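Local coordinates for SusD superfamily protein (Bacteroides fragilis NCTC 9343, PDB 3NQP) that probably binds glycans at the bacterial outer membrane for uptake, as SusD-like proteins do, at residues N67-I71 / L72-D76; S486-A489 / H490-L493. All blocks are in the same frame, centred on the assembly; numbering follows the deposited sequence.

Contact 1 of 2, residues N67-I71 / L72-D76; sequences NGDII and LQNFD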
ATOM      1  N   ASN A  67     -16.419  -4.572   5.078  1.00 12.25           N
ATOM      2  CA  ASN A  67     -16.023  -4.751   3.698  1.00 14.19           C
ATOM      3  C   ASN A  67     -16.003  -6.219   3.259  1.00 15.86           C
ATOM      4  O   ASN A  67     -15.182  -6.622   2.410  1.00 15.34           O
ATOM      5  CB  ASN A  67     -14.653  -4.083   3.456  1.00 14.19           C
ATOM      6  CG  ASN A  67     -14.683  -2.571   3.693  1.00 19.32           C
ATOM      7  OD1 ASN A  67     -13.906  -2.041   4.488  1.00 21.29           O
ATOM      8  ND2 ASN A  67     -15.649  -1.882   3.051  1.00 11.98           N
ATOM      9  N   GLY A  68     -16.881  -7.038   3.821  1.00 13.03           N
ATOM     10  CA  GLY A  68     -16.808  -8.498   3.508  1.00 14.96           C
ATOM     11  C   GLY A  68     -16.961  -8.775   2.012  1.00 13.69           C
ATOM     12  O   GLY A  68     -16.330  -9.685   1.464  1.00 11.96           O
ATOM     13  N   ASP A  69     -17.798  -8.008   1.326  1.00 13.98           N
ATOM     14  CA  ASP A  69     -17.935  -8.196  -0.128  1.00 16.15           C
ATOM     15  C   ASP A  69     -16.625  -7.965  -0.914  1.00 14.37           C
ATOM     16  O   ASP A  69     -16.343  -8.699  -1.887  1.00 16.18           O
ATOM     17  CB  ASP A  69     -19.024  -7.311  -0.711  1.00 15.02           C
ATOM     18  CG  ASP A  69     -20.433  -7.775  -0.328  1.00 22.53           C
ATOM     19  OD1 ASP A  69     -20.739  -8.993  -0.354  1.00 14.39           O
ATOM     20  OD2 ASP A  69     -21.238  -6.880  -0.023  1.00 14.85           O
ATOM     21  N   ILE A  70     -15.860  -6.945  -0.549  1.00 12.75           N
ATOM     22  CA  ILE A  70     -14.535  -6.720  -1.205  1.00 13.42           C
ATOM     23  C   ILE A  70     -13.639  -7.948  -0.986  1.00 12.47           C
ATOM     24  O   ILE A  70     -13.037  -8.491  -1.925  1.00 11.89           O
ATOM     25  CB  ILE A  70     -13.797  -5.421  -0.712  1.00 12.93           C
ATOM     26  CG1 ILE A  70     -14.598  -4.160  -1.045  1.00 12.19           C
ATOM     27  CG2 ILE A  70     -12.372  -5.278  -1.366  1.00  7.85           C
ATOM     28  CD1 ILE A  70     -14.016  -2.885  -0.512  1.00 11.12           C
ATOM     29  N   ILE A  71     -13.582  -8.393   0.261  1.00 13.17           N
ATOM     30  CA  ILE A  71     -12.744  -9.490   0.672  1.00 11.13           C
ATOM     31  C   ILE A  71     -13.115 -10.757  -0.085  1.00 12.44           C
ATOM     32  O   ILE A  71     -12.229 -11.478  -0.505  1.00  8.84           O
ATOM     33  CB  ILE A  71     -12.833  -9.710   2.195  1.00 11.02           C
ATOM     34  CG1 ILE A  71     -12.174  -8.538   2.930  1.00 13.44           C
ATOM     35  CG2 ILE A  71     -12.202 -11.071   2.532  1.00  9.98           C
ATOM     36  CD1 ILE A  71     -12.586  -8.314   4.384  1.00 10.34           C
ATOM     37  N   LEU A  72     -14.423 -10.991  -0.294  1.00 13.69           N
ATOM     38  CA  LEU A  72     -14.948 -12.161  -0.983  1.00 15.00           C
ATOM     39  C   LEU A  72     -14.906 -12.023  -2.505  1.00 15.17           C
ATOM     40  O   LEU A  72     -15.318 -12.917  -3.222  1.00 14.52           O
ATOM     41  CB  LEU A  72     -16.390 -12.477  -0.513  1.00 13.13           C
ATOM     42  CG  LEU A  72     -16.510 -12.948   0.957  1.00 14.28           C
ATOM     43  CD1 LEU A  72     -17.954 -12.918   1.498  1.00 19.72           C
ATOM     44  CD2 LEU A  72     -15.864 -14.346   1.128  1.00 17.24           C
ATOM     45  N   GLN A  73     -14.409 -10.910  -3.011  1.00 12.56           N
ATOM     46  CA  GLN A  73     -14.414 -10.692  -4.447  1.00 12.73           C
ATOM     47  C   GLN A  73     -15.843 -10.603  -5.047  1.00 13.30           C
ATOM     48  O   GLN A  73     -16.017 -10.861  -6.234  1.00 14.58           O
ATOM     49  CB  GLN A  73     -13.601 -11.774  -5.201  1.00 14.94           C
ATOM     50  CG  GLN A  73     -12.290 -12.243  -4.479  1.00 11.94           C
ATOM     51  CD  GLN A  73     -11.202 -11.200  -4.443  1.00 15.79           C
ATOM     52  OE1 GLN A  73     -11.213 -10.287  -5.257  1.00 14.00           O
ATOM     53  NE2 GLN A  73     -10.237 -11.341  -3.506  1.00 10.33           N
ATOM     54  N   ASN A  74     -16.830 -10.219  -4.225  1.00 13.20           N
ATOM     55  CA  ASN A  74     -18.213 -10.099  -4.641  1.00 13.05           C
ATOM     56  C   ASN A  74     -18.346  -8.704  -5.218  1.00 13.92           C
ATOM     57  O   ASN A  74     -18.489  -7.733  -4.456  1.00 13.33           O
ATOM     58  CB  ASN A  74     -19.211 -10.169  -3.473  1.00 15.55           C
ATOM     59  CG  ASN A  74     -19.299 -11.526  -2.816  1.00 23.59           C
ATOM     60  OD1 ASN A  74     -18.852 -12.552  -3.363  1.00 26.50           O
ATOM     61  ND2 ASN A  74     -19.917 -11.542  -1.619  1.00 21.23           N
ATOM     62  N   PHE A  75     -18.259  -8.614  -6.546  1.00 11.88           N
ATOM     63  CA  PHE A  75     -18.271  -7.343  -7.236  1.00 13.42           C
ATOM     64  C   PHE A  75     -19.260  -7.368  -8.381  1.00 14.18           C
ATOM     65  O   PHE A  75     -19.228  -8.287  -9.194  1.00 14.92           O
ATOM     66  CB  PHE A  75     -16.899  -7.043  -7.810  1.00 14.13           C
ATOM     67  CG  PHE A  75     -15.941  -6.419  -6.813  1.00  9.89           C
ATOM     68  CD1 PHE A  75     -16.026  -5.061  -6.507  1.00 14.32           C
ATOM     69  CD2 PHE A  75     -14.968  -7.166  -6.200  1.00 12.00           C
ATOM     70  CE1 PHE A  75     -15.163  -4.477  -5.626  1.00 14.71           C
ATOM     71  CE2 PHE A  75     -14.103  -6.575  -5.274  1.00 12.83           C
ATOM     72  CZ  PHE A  75     -14.197  -5.241  -5.003  1.00 10.55           C
ATOM     73  N   ASP A  76     -20.123  -6.359  -8.414  1.00 15.75           N
ATOM     74  CA  ASP A  76     -21.042  -6.107  -9.545  1.00 17.74           C
ATOM     75  C   ASP A  76     -21.594  -4.686  -9.381  1.00 16.94           C
ATOM     76  O   ASP A  76     -21.165  -3.938  -8.483  1.00 15.47           O
ATOM     77  CB  ASP A  76     -22.145  -7.187  -9.584  1.00 17.46           C
ATOM     78  CG  ASP A  76     -22.945  -7.267  -8.293  1.00 17.49           C
ATOM     79  OD1 ASP A  76     -23.250  -6.208  -7.701  1.00 17.28           O
ATOM     80  OD2 ASP A  76     -23.287  -8.393  -7.862  1.00 19.76           O
TER
HETATM   81  O   HOH W   1     -10.514 -13.904  -1.657  1.00 28.13           O
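G68, D69 and I70 of the short helix 68-71 each offer a backbone carbonyl to the residues that follow: L72 N bonds to G68 O (2.9 Å), Q73 N to I70 O (3.0 Å) and N74 N to D69 O (2.8 Å). Q73 has a positive phi of 64°, and with the D69 O to N74 N and I70 O to Q73 N bonds running back into the last turn this makes the helix end a Schellman motif. A side-chain bond reinforces it. N74 ND2 reaches D69 OD1 at 3.0 Å along a nearly straight N-H line, on the anti side of the carboxylate; the two side chains cross at about a right angle, carboxylate and amide planes 48° apart. N74 thus grips D69 through both its backbone and its amide. On the buried side, a chi1 of -63° sets I70 CG1 beside the backbone N and CG2 anti to it, and both of these I70 branches come 4.1 Å from F75 CZ at the corner of the ring. The Q73 side chain bends at chi2, and its NE2 and I71 O share a water, while its OE1 accepts from R50.

Contact 2 of 2, residues S486-A489 / H490-L493; sequences STEA and HKLL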
ATOM      1  N   SER A 486     -11.512 -18.162 -15.901  1.00 19.35           N
ATOM      2  CA  SER A 486     -12.464 -18.425 -16.993  1.00 22.74           C
ATOM      3  C   SER A 486     -13.812 -17.719 -16.767  1.00 21.99           C
ATOM      4  O   SER A 486     -14.500 -17.413 -17.738  1.00 23.26           O
ATOM      5  CB  SER A 486     -12.698 -19.911 -17.161  1.00 23.07           C
ATOM      6  OG  SER A 486     -13.462 -20.371 -16.062  1.00 33.05           O
ATOM      7  N   THR A 487     -14.139 -17.399 -15.505  1.00 20.36           N
ATOM      8  CA  THR A 487     -15.420 -16.787 -15.161  1.00 17.25           C
ATOM      9  C   THR A 487     -15.274 -15.411 -14.526  1.00 20.57           C
ATOM     10  O   THR A 487     -16.283 -14.692 -14.454  1.00 19.53           O
ATOM     11  CB  THR A 487     -16.207 -17.674 -14.194  1.00 18.92           C
ATOM     12  OG1 THR A 487     -15.458 -17.831 -12.984  1.00 18.45           O
ATOM     13  CG2 THR A 487     -16.520 -19.080 -14.795  1.00 22.93           C
ATOM     14  N   GLU A 488     -14.071 -15.058 -14.028  1.00 13.05           N
ATOM     15  CA  GLU A 488     -13.877 -13.841 -13.209  1.00 13.24           C
ATOM     16  C   GLU A 488     -12.799 -12.891 -13.727  1.00 14.87           C
ATOM     17  O   GLU A 488     -12.397 -11.965 -13.039  1.00 14.47           O
ATOM     18  CB  GLU A 488     -13.591 -14.229 -11.739  1.00 13.42           C
ATOM     19  CG  GLU A 488     -14.811 -14.747 -11.007  1.00 19.39           C
ATOM     20  CD  GLU A 488     -14.527 -15.190  -9.574  1.00 15.41           C
ATOM     21  OE1 GLU A 488     -13.538 -15.919  -9.325  1.00 16.07           O
ATOM     22  OE2 GLU A 488     -15.320 -14.854  -8.688  1.00 17.78           O
ATOM     23  N   ALA A 489     -12.382 -13.062 -14.968  1.00 15.25           N
ATOM     24  CA  ALA A 489     -11.359 -12.178 -15.578  1.00 16.28           C
ATOM     25  C   ALA A 489     -11.743 -10.677 -15.483  1.00 14.60           C
ATOM     26  O   ALA A 489     -10.881  -9.794 -15.292  1.00 14.19           O
ATOM     27  CB  ALA A 489     -11.088 -12.602 -17.069  1.00 16.02           C
ATOM     28  N   HIS A 490     -13.037 -10.398 -15.586  1.00 15.74           N
ATOM     29  CA  HIS A 490     -13.544  -9.012 -15.509  1.00 16.22           C
ATOM     30  C   HIS A 490     -13.359  -8.419 -14.108  1.00 14.11           C
ATOM     31  O   HIS A 490     -13.289  -7.208 -13.962  1.00 11.35           O
ATOM     32  CB  HIS A 490     -15.010  -8.940 -15.941  1.00 18.16           C
ATOM     33  CG  HIS A 490     -15.960  -9.607 -14.991  1.00 17.24           C
ATOM     34  ND1 HIS A 490     -16.104 -10.968 -14.922  1.00 14.69           N
ATOM     35  CD2 HIS A 490     -16.805  -9.094 -14.057  1.00 15.16           C
ATOM     36  CE1 HIS A 490     -17.013 -11.274 -14.006  1.00 17.45           C
ATOM     37  NE2 HIS A 490     -17.453 -10.153 -13.460  1.00 17.15           N
ATOM     38  N   LYS A 491     -13.215  -9.268 -13.084  1.00 14.52           N
ATOM     39  CA  LYS A 491     -13.062  -8.778 -11.711  1.00 13.44           C
ATOM     40  C   LYS A 491     -11.635  -8.313 -11.370  1.00 15.53           C
ATOM     41  O   LYS A 491     -11.386  -7.919 -10.211  1.00 12.47           O
ATOM     42  CB  LYS A 491     -13.476  -9.839 -10.686  1.00 14.03           C
ATOM     43  CG  LYS A 491     -14.984 -10.219 -10.673  1.00 12.36           C
ATOM     44  CD  LYS A 491     -15.282 -11.163  -9.521  1.00 15.54           C
ATOM     45  CE  LYS A 491     -16.743 -11.619  -9.462  1.00 18.84           C
ATOM     46  NZ  LYS A 491     -16.895 -12.582  -8.282  1.00 14.23           N
ATOM     47  N   LEU A 492     -10.708  -8.344 -12.336  1.00 13.17           N
ATOM     48  CA  LEU A 492      -9.420  -7.679 -12.146  1.00 13.57           C
ATOM     49  C   LEU A 492      -9.632  -6.173 -11.896  1.00 14.17           C
ATOM     50  O   LEU A 492      -8.865  -5.562 -11.135  1.00 14.66           O
ATOM     51  CB  LEU A 492      -8.497  -7.886 -13.351  1.00 12.63           C
ATOM     52  CG  LEU A 492      -8.016  -9.297 -13.723  1.00 13.61           C
ATOM     53  CD1 LEU A 492      -7.239  -9.239 -15.059  1.00 12.53           C
ATOM     54  CD2 LEU A 492      -7.179  -9.912 -12.584  1.00 12.07           C
ATOM     55  N   LEU A 493     -10.654  -5.596 -12.572  1.00 11.92           N
ATOM     56  CA  LEU A 493     -11.071  -4.217 -12.428  1.00 13.84           C
ATOM     57  C   LEU A 493     -12.354  -4.132 -11.615  1.00 13.22           C
ATOM     58  O   LEU A 493     -13.056  -5.111 -11.451  1.00 14.46           O
ATOM     59  CB  LEU A 493     -11.214  -3.500 -13.783  1.00 13.29           C
ATOM     60  CG  LEU A 493      -9.987  -3.591 -14.705  1.00 13.61           C
ATOM     61  CD1 LEU A 493     -10.258  -2.935 -16.078  1.00 10.38           C
ATOM     62  CD2 LEU A 493      -8.723  -3.022 -14.053  1.00 11.49           C
TER
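E488 and K491 meet twice, through the backbone and through their charged ends. The backbone bonds both span three residues: K491 N donates to E488 O at 2.8 Å, and L492 N to A489 O at 3.3 Å. This i to i+3 spacing is that of a 3-10 turn, and 490-492 belongs to such a segment, within the loop that connects helix 452-458 to helix 498-503. The ionic pair is a salt bridge, K491 NZ lying 2.8 Å from E488 OE2, which it meets on the anti side of the carboxylate. K491 CG lies anti to the carbonyl carbon (chi1 -66°), and the chain, extended from there on, carries the ammonium obliquely across the glutamate side chain to OE2, with K491 CD coming within 3.9 Å of E488 CG. The other carboxylate oxygen, OE1, accepts from N484 N, so both oxygens of the carboxylate have partners. The H490 imidazole is turned with CE1 at 3.5 Å from T487 O, which lies at the ring edge near its plane, while K491 CG stands 3.7 Å above one face of the H490 ring, offset toward the rim. The ring of Y513 meets H490 edge-to-face.

Contact 1 comes first along the chain and contact 2 more than 400 residues later, yet their centres are about 13 Å apart, on the same side of the chain's centre. Contact 1 ends helix 68-71 in the N-terminal part of the protein, and contact 2 lies in the loop between helices 452-458 and 498-503, near the C-terminus. The evidence that they are tied together directly is K491 NZ lying 2.8 Å from Q73 O, a probable hydrogen bond, with K491 CE packed against F75 O. R50, already bonded to Q73, also donates to K491 O, and W494, just past contact 2, meets the F75 ring.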